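Local coordinates for protein lasso peptide isopeptidase AtxE2 (Asticcacaulis excentricus, PDB 5TXE) that cuts the isopeptide bond of the threaded lasso peptides astexin-2 and astexin-3, turning them into linear peptides, at residues F72-A77 with R87-A92; L128-R133 with L141-Q146. The protein carries 1 engineered substitution. All coordinates share one frame; numbering follows the deposited sequence.

Contact 1: residues F72-A77 with R87-A92; sequences FQVRQA and RMVVKA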
loop_
_atom_site.group_PDB
_atom_site.type_symbol
_atom_site.label_atom_id
_atom_site.label_comp_id
_atom_site.label_asym_id
_atom_site.label_seq_id
_atom_site.Cartn_x
_atom_site.Cartn_y
_atom_site.Cartn_z
ATOM N N PHE A 72 -2.187 14.341 -13.729
ATOM C CA PHE A 72 -1.782 13.217 -12.904
ATOM C C PHE A 72 -0.390 12.761 -13.334
ATOM O O PHE A 72 0.014 13.034 -14.462
ATOM C CB PHE A 72 -2.764 12.059 -13.079
ATOM C CG PHE A 72 -2.964 11.627 -14.515
ATOM C CD1 PHE A 72 -3.760 12.348 -15.355
ATOM C CD2 PHE A 72 -2.330 10.512 -15.017
ATOM C CE1 PHE A 72 -3.952 11.942 -16.672
ATOM C CE2 PHE A 72 -2.483 10.117 -16.325
ATOM C CZ PHE A 72 -3.309 10.830 -17.164
ATOM N N GLN A 73 0.314 12.056 -12.438
ATOM C CA GLN A 73 1.642 11.485 -12.681
ATOM C C GLN A 73 1.606 10.034 -12.999
ATOM O O GLN A 73 0.896 9.255 -12.355
ATOM C CB GLN A 73 2.543 11.698 -11.487
ATOM C CG GLN A 73 3.981 11.310 -11.729
ATOM C CD GLN A 73 4.718 11.203 -10.404
ATOM O OE1 GLN A 73 5.658 12.002 -10.085
ATOM N NE2 GLN A 73 4.250 10.247 -9.571
ATOM N N VAL A 74 2.363 9.671 -14.036
ATOM C CA VAL A 74 2.540 8.272 -14.464
ATOM C C VAL A 74 3.958 7.844 -14.165
ATOM O O VAL A 74 4.888 8.609 -14.345
ATOM C CB VAL A 74 2.257 8.038 -15.978
ATOM C CG1 VAL A 74 2.520 6.590 -16.337
ATOM C CG2 VAL A 74 0.785 8.308 -16.308
ATOM N N ARG A 75 4.088 6.642 -13.636
ATOM C CA ARG A 75 5.371 6.094 -13.282
ATOM C C ARG A 75 5.505 4.807 -14.048
ATOM O O ARG A 75 4.593 3.963 -14.074
ATOM C CB ARG A 75 5.415 5.748 -11.791
ATOM C CG ARG A 75 6.699 5.053 -11.379
ATOM C CD ARG A 75 6.732 4.745 -9.882
ATOM N NE ARG A 75 5.719 3.785 -9.478
ATOM C CZ ARG A 75 5.746 2.488 -9.739
ATOM N NH1 ARG A 75 6.754 1.920 -10.387
ATOM N NH2 ARG A 75 4.745 1.735 -9.326
ATOM N N GLN A 76 6.657 4.647 -14.657
ATOM C CA GLN A 76 6.943 3.422 -15.335
ATOM C C GLN A 76 8.370 2.914 -15.090
ATOM O O GLN A 76 9.362 3.595 -15.299
ATOM C CB GLN A 76 6.705 3.569 -16.816
ATOM C CG GLN A 76 6.730 2.194 -17.503
ATOM C CD GLN A 76 6.047 2.185 -18.834
ATOM O OE1 GLN A 76 5.377 3.148 -19.242
ATOM N NE2 GLN A 76 6.216 1.106 -19.525
ATOM N N ALA A 77 8.447 1.663 -14.691
ATOM C CA ALA A 77 9.707 1.093 -14.213
ATOM C C ALA A 77 10.472 0.453 -15.347
ATOM O O ALA A 77 9.887 -0.239 -16.195
ATOM C CB ALA A 77 9.410 0.053 -13.121
ATOM N N ARG A 87 6.326 10.884 -15.440
ATOM C CA ARG A 87 5.773 11.881 -16.404
ATOM C C ARG A 87 4.577 12.561 -15.732
ATOM O O ARG A 87 3.728 11.868 -15.142
ATOM C CB ARG A 87 5.167 11.258 -17.670
ATOM C CG ARG A 87 5.851 10.126 -18.310
ATOM C CD ARG A 87 5.160 9.719 -19.588
ATOM N NE ARG A 87 4.436 8.454 -19.511
ATOM C CZ ARG A 87 3.204 8.293 -19.959
ATOM N NH1 ARG A 87 2.510 9.323 -20.469
ATOM N NH2 ARG A 87 2.634 7.108 -19.904
ATOM N N MET A 88 4.515 13.882 -15.817
ATOM C CA MET A 88 3.310 14.608 -15.452
ATOM C C MET A 88 2.440 14.749 -16.724
ATOM O O MET A 88 2.887 15.268 -17.765
ATOM C CB MET A 88 3.699 15.945 -14.849
ATOM C CG MET A 88 2.555 16.767 -14.270
ATOM S SD MET A 88 1.482 15.924 -13.045
ATOM C CE MET A 88 2.691 15.889 -11.734
ATOM N N VAL A 89 1.226 14.229 -16.653
ATOM C CA VAL A 89 0.328 14.108 -17.787
ATOM C C VAL A 89 -0.963 14.962 -17.665
ATOM O O VAL A 89 -1.499 15.115 -16.579
ATOM C CB VAL A 89 -0.085 12.685 -17.983
ATOM C CG1 VAL A 89 -0.830 12.523 -19.311
ATOM C CG2 VAL A 89 1.167 11.806 -18.022
ATOM N N VAL A 90 -1.399 15.568 -18.767
ATOM C CA VAL A 90 -2.637 16.335 -18.816
ATOM C C VAL A 90 -3.490 15.717 -19.910
ATOM O O VAL A 90 -3.009 15.415 -20.964
ATOM C CB VAL A 90 -2.371 17.793 -19.116
ATOM C CG1 VAL A 90 -3.677 18.521 -19.368
ATOM C CG2 VAL A 90 -1.652 18.446 -17.947
ATOM N N LYS A 91 -4.745 15.456 -19.612
ATOM C CA LYS A 91 -5.657 14.775 -20.538
ATOM C C LYS A 91 -7.035 15.471 -20.492
ATOM O O LYS A 91 -7.565 15.732 -19.405
ATOM C CB LYS A 91 -5.804 13.338 -20.109
ATOM C CG LYS A 91 -6.931 12.586 -20.774
ATOM C CD LYS A 91 -6.650 12.351 -22.237
ATOM C CE LYS A 91 -7.592 11.263 -22.739
ATOM N NZ LYS A 91 -7.333 10.914 -24.138
ATOM N N ALA A 92 -7.596 15.787 -21.649
ATOM C CA ALA A 92 -8.934 16.438 -21.696
ATOM C C ALA A 92 -9.957 15.453 -21.205
ATOM O O ALA A 92 -9.951 14.287 -21.619
ATOM C CB ALA A 92 -9.278 16.881 -23.105
#
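The carbonyl oxygen of Arg87 is gripped twice by the neighbouring strand. Val74 N donates to Arg87 O over 2.8 Å, with an N-H...O angle of 168° and nearly along the C=O axis, while Gln73 CA brings its hydrogen to Arg87 O in a weaker CA-H...O contact at 3.2 Å. Arg87 N returns a bond to Val74 O, closing one antiparallel hydrogen-bonded pair. Phe72 and Val89 form the next such pair, with Val89 N bonded to Phe72 O at 2.8 Å. Between them, Gln73 and Met88 make a non-hydrogen-bonded pair whose side chains take the other face of this hairpin.

On the face of Phe72, Val74, Arg87 and Val89, the Phe72 ring lies beside Val89. Its CG sits in the crowded position between backbone N and carbonyl carbon (chi1 55°), a turn that brings one face under Val89 CB; this CH-pi contact spans 4.0 Å from Val89 CB to the Phe72 ring centroid, nearer the rim than the centre. An alanine here would lose the ring's cover over Val89 and its meeting with Tyr388, and would probably loosen the packing between this hairpin and strand 384-388. Branched Val89 suits the spot because its second methyl, CG2, reaches Val74 CG2 at 3.9 Å, joining both pairs. Arg87 bends at chi3 and lays one guanidinium face over Val74, whose CG1 comes within 3.6 Å of Arg87 NH2. The charge is met by a salt bridge from NH1 to Asp101, and NH2 bonds to the hydroxyl of Tyr388.

Backbone bonds thus set the register of the hairpin, while apolar carbon cushions a flat cation whose N-H groups remain available to tie strand 83-92 to its neighbours.

Contact 2: residues L128-R133 with L141-Q146; sequences LTIQPR and LAYLRQ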
loop_
_atom_site.group_PDB
_atom_site.type_symbol
_atom_site.label_atom_id
_atom_site.label_comp_id
_atom_site.label_asym_id
_atom_site.label_seq_id
_atom_site.Cartn_x
_atom_site.Cartn_y
_atom_site.Cartn_z
ATOM N N LEU A 128 5.544 8.745 -2.850
ATOM C CA LEU A 128 4.567 9.801 -2.525
ATOM C C LEU A 128 3.679 10.032 -3.707
ATOM O O LEU A 128 4.165 10.122 -4.828
ATOM C CB LEU A 128 5.288 11.105 -2.283
ATOM C CG LEU A 128 4.458 12.305 -1.800
ATOM C CD1 LEU A 128 3.898 12.074 -0.397
ATOM C CD2 LEU A 128 5.305 13.565 -1.818
ATOM N N THR A 129 2.379 10.066 -3.474
ATOM C CA THR A 129 1.414 10.444 -4.480
ATOM C C THR A 129 1.598 11.932 -4.804
ATOM O O THR A 129 1.617 12.783 -3.913
ATOM C CB THR A 129 -0.011 10.209 -3.990
ATOM O OG1 THR A 129 -0.238 8.821 -3.870
ATOM C CG2 THR A 129 -1.036 10.695 -5.035
ATOM N N ILE A 130 1.775 12.246 -6.079
ATOM C CA ILE A 130 2.045 13.635 -6.460
ATOM C C ILE A 130 0.719 14.196 -7.013
ATOM O O ILE A 130 0.225 13.769 -8.096
ATOM C CB ILE A 130 3.137 13.724 -7.545
ATOM C CG1 ILE A 130 4.449 13.067 -7.078
ATOM C CG2 ILE A 130 3.349 15.183 -7.990
ATOM C CD1 ILE A 130 5.054 13.756 -5.863
ATOM N N GLN A 131 0.195 15.158 -6.279
ATOM C CA GLN A 131 -0.997 15.865 -6.699
ATOM C C GLN A 131 -0.643 17.208 -7.321
ATOM O O GLN A 131 -0.091 18.058 -6.663
ATOM C CB GLN A 131 -1.969 16.099 -5.539
ATOM C CG GLN A 131 -3.384 16.242 -6.132
ATOM C CD GLN A 131 -4.520 16.469 -5.119
ATOM O OE1 GLN A 131 -4.313 16.832 -3.934
ATOM N NE2 GLN A 131 -5.744 16.255 -5.603
ATOM N N PRO A 132 -0.913 17.360 -8.592
ATOM C CA PRO A 132 -0.643 18.613 -9.258
ATOM C C PRO A 132 -1.626 19.698 -8.888
ATOM O O PRO A 132 -2.826 19.429 -8.855
ATOM C CB PRO A 132 -0.838 18.297 -10.739
ATOM C CG PRO A 132 -1.318 16.927 -10.826
ATOM C CD PRO A 132 -1.479 16.340 -9.476
ATOM N N ARG A 133 -1.118 20.904 -8.662
ATOM C CA ARG A 133 -1.932 22.062 -8.324
ATOM C C ARG A 133 -2.115 22.909 -9.541
ATOM O O ARG A 133 -1.120 23.392 -10.116
ATOM C CB ARG A 133 -1.242 22.863 -7.253
ATOM C CG ARG A 133 -0.777 22.020 -6.059
ATOM C CD ARG A 133 -2.048 21.542 -5.461
ATOM N NE ARG A 133 -2.179 20.349 -4.608
ATOM C CZ ARG A 133 -1.666 20.180 -3.410
ATOM N NH1 ARG A 133 -0.802 21.036 -2.922
ATOM N NH2 ARG A 133 -1.949 19.097 -2.740
ATOM N N LEU A 141 0.733 24.087 -13.869
ATOM C CA LEU A 141 0.706 23.186 -12.790
ATOM C C LEU A 141 1.880 23.504 -11.903
ATOM O O LEU A 141 2.927 23.892 -12.376
ATOM C CB LEU A 141 0.824 21.759 -13.318
ATOM C CG LEU A 141 -0.229 21.202 -14.253
ATOM C CD1 LEU A 141 0.071 19.748 -14.606
ATOM C CD2 LEU A 141 -1.575 21.257 -13.575
ATOM N N ALA A 142 1.693 23.330 -10.600
ATOM C CA ALA A 142 2.790 23.278 -9.628
ATOM C C ALA A 142 2.696 21.935 -8.876
ATOM O O ALA A 142 1.597 21.452 -8.602
ATOM C CB ALA A 142 2.695 24.399 -8.645
ATOM N N TYR A 143 3.852 21.348 -8.562
ATOM C CA TYR A 143 3.900 20.002 -7.989
ATOM C C TYR A 143 5.286 19.786 -7.464
ATOM O O TYR A 143 6.239 20.485 -7.860
ATOM C CB TYR A 143 3.554 18.941 -9.029
ATOM C CG TYR A 143 4.419 18.986 -10.271
ATOM C CD1 TYR A 143 4.111 19.846 -11.297
ATOM C CD2 TYR A 143 5.561 18.181 -10.419
ATOM C CE1 TYR A 143 4.895 19.925 -12.435
ATOM C CE2 TYR A 143 6.369 18.280 -11.556
ATOM C CZ TYR A 143 6.025 19.162 -12.553
ATOM O OH TYR A 143 6.752 19.316 -13.690
ATOM N N LEU A 144 5.408 18.845 -6.539
ATOM C CA LEU A 144 6.705 18.444 -6.004
ATOM C C LEU A 144 7.431 17.453 -6.925
ATOM O O LEU A 144 6.799 16.638 -7.585
ATOM C CB LEU A 144 6.522 17.760 -4.646
ATOM C CG LEU A 144 5.735 18.559 -3.605
ATOM C CD1 LEU A 144 5.631 17.727 -2.342
ATOM C CD2 LEU A 144 6.409 19.880 -3.341
ATOM N N ARG A 145 8.748 17.561 -6.967
ATOM C CA ARG A 145 9.581 16.682 -7.765
ATOM C C ARG A 145 10.976 16.712 -7.246
ATOM O O ARG A 145 11.519 17.771 -6.903
ATOM C CB ARG A 145 9.545 17.092 -9.232
ATOM C CG ARG A 145 10.758 16.632 -10.018
ATOM C CD ARG A 145 10.675 16.877 -11.518
ATOM N NE ARG A 145 11.977 16.610 -12.126
ATOM C CZ ARG A 145 12.217 16.541 -13.443
ATOM N NH1 ARG A 145 11.277 16.834 -14.354
ATOM N NH2 ARG A 145 13.444 16.219 -13.833
ATOM N N GLN A 146 11.565 15.520 -7.140
ATOM C CA GLN A 146 12.897 15.351 -6.569
ATOM C C GLN A 146 13.995 15.162 -7.645
ATOM O O GLN A 146 13.829 14.354 -8.554
ATOM C CB GLN A 146 12.889 14.111 -5.691
ATOM C CG GLN A 146 14.205 13.858 -4.975
ATOM C CD GLN A 146 14.123 12.673 -3.995
ATOM O OE1 GLN A 146 13.242 12.609 -3.140
ATOM N NE2 GLN A 146 15.054 11.749 -4.110
HETATM O O HOH W 1 2.529 18.099 -5.282
#
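This is an irregular chain running into the first strand of a four-stranded antiparallel propeller sheet, packed along strand 140-147 and becoming a true beta partner just at its end. There Arg133 and Ala142 form an antiparallel hydrogen-bonded pair: Arg133 N donates to Ala142 O over 2.8 Å at 169°, and Ala142 N answers to Arg133 O at 2.9 Å. Arg133 O also receives the indole N-H of Trp178 and touches Leu141 CA at 3.2 Å, so two hydrogen bonds and a CA-H...O contact hold it.

One residue earlier the ladder stops. Pro132 has no N-H to give, and its ring serves as apolar filler, with Pro132 CB 4.2 Å from Leu141 CD2. The widening gap is bridged by a water that donates to Gln131 O at 3.0 Å and accepts from Leu144 N.

Farther back, contact passes to side chains. Ile130 crosses Tyr143 obliquely, its CG2 meeting Tyr143 CB at 3.9 Å, while CG2 and CD1 together lie against the carbonyl oxygen of Leu144. Tyr143 keeps CG in the crowded position between backbone N and carbonyl carbon (chi1 56°), so CB does the touching and the ring leads off until its hydroxyl bonds Asp103. Leu128 and Leu144 meet tip to tip, CD2 to CD1, at 4.2 Å. Arg133 suits the strand edge because its CB and CG can lie by Ala142 O while its end leaves for Asp175 and Val176 O; Gln131 OE1, at the guanidinium edge, takes a weak bond from Arg133 NH2, while Gln131 NE2 is held by Leu61 O.

The polarity therefore shifts along the segment, from leucine and isoleucine through a water bridge to paired amides, and the arginine at its end links this sheet to strand 173-178.

How the contacts relate
Contacts 1 and 2 follow one another along the chain, the first closing before the second opens, with their centres about 11 Å apart. They share no sheet: contact 1 is the hairpin of strands 69-78 and 83-92, and contact 2 begins the next sheet, 133-134 to 163-167. Both belong to the beta-propeller that accompanies the hydrolase domain in prolyl oligopeptidases. Met88 is the main joint, its SD 3.7 Å from Pro132 CG and its CE 3.8 Å from Tyr143 CG, while Gln73 leans on Ile130. A flexible thioether thus packs between the hairpin and the start of the next sheet, away from the catalytic residues and the residues that bind astexin-3.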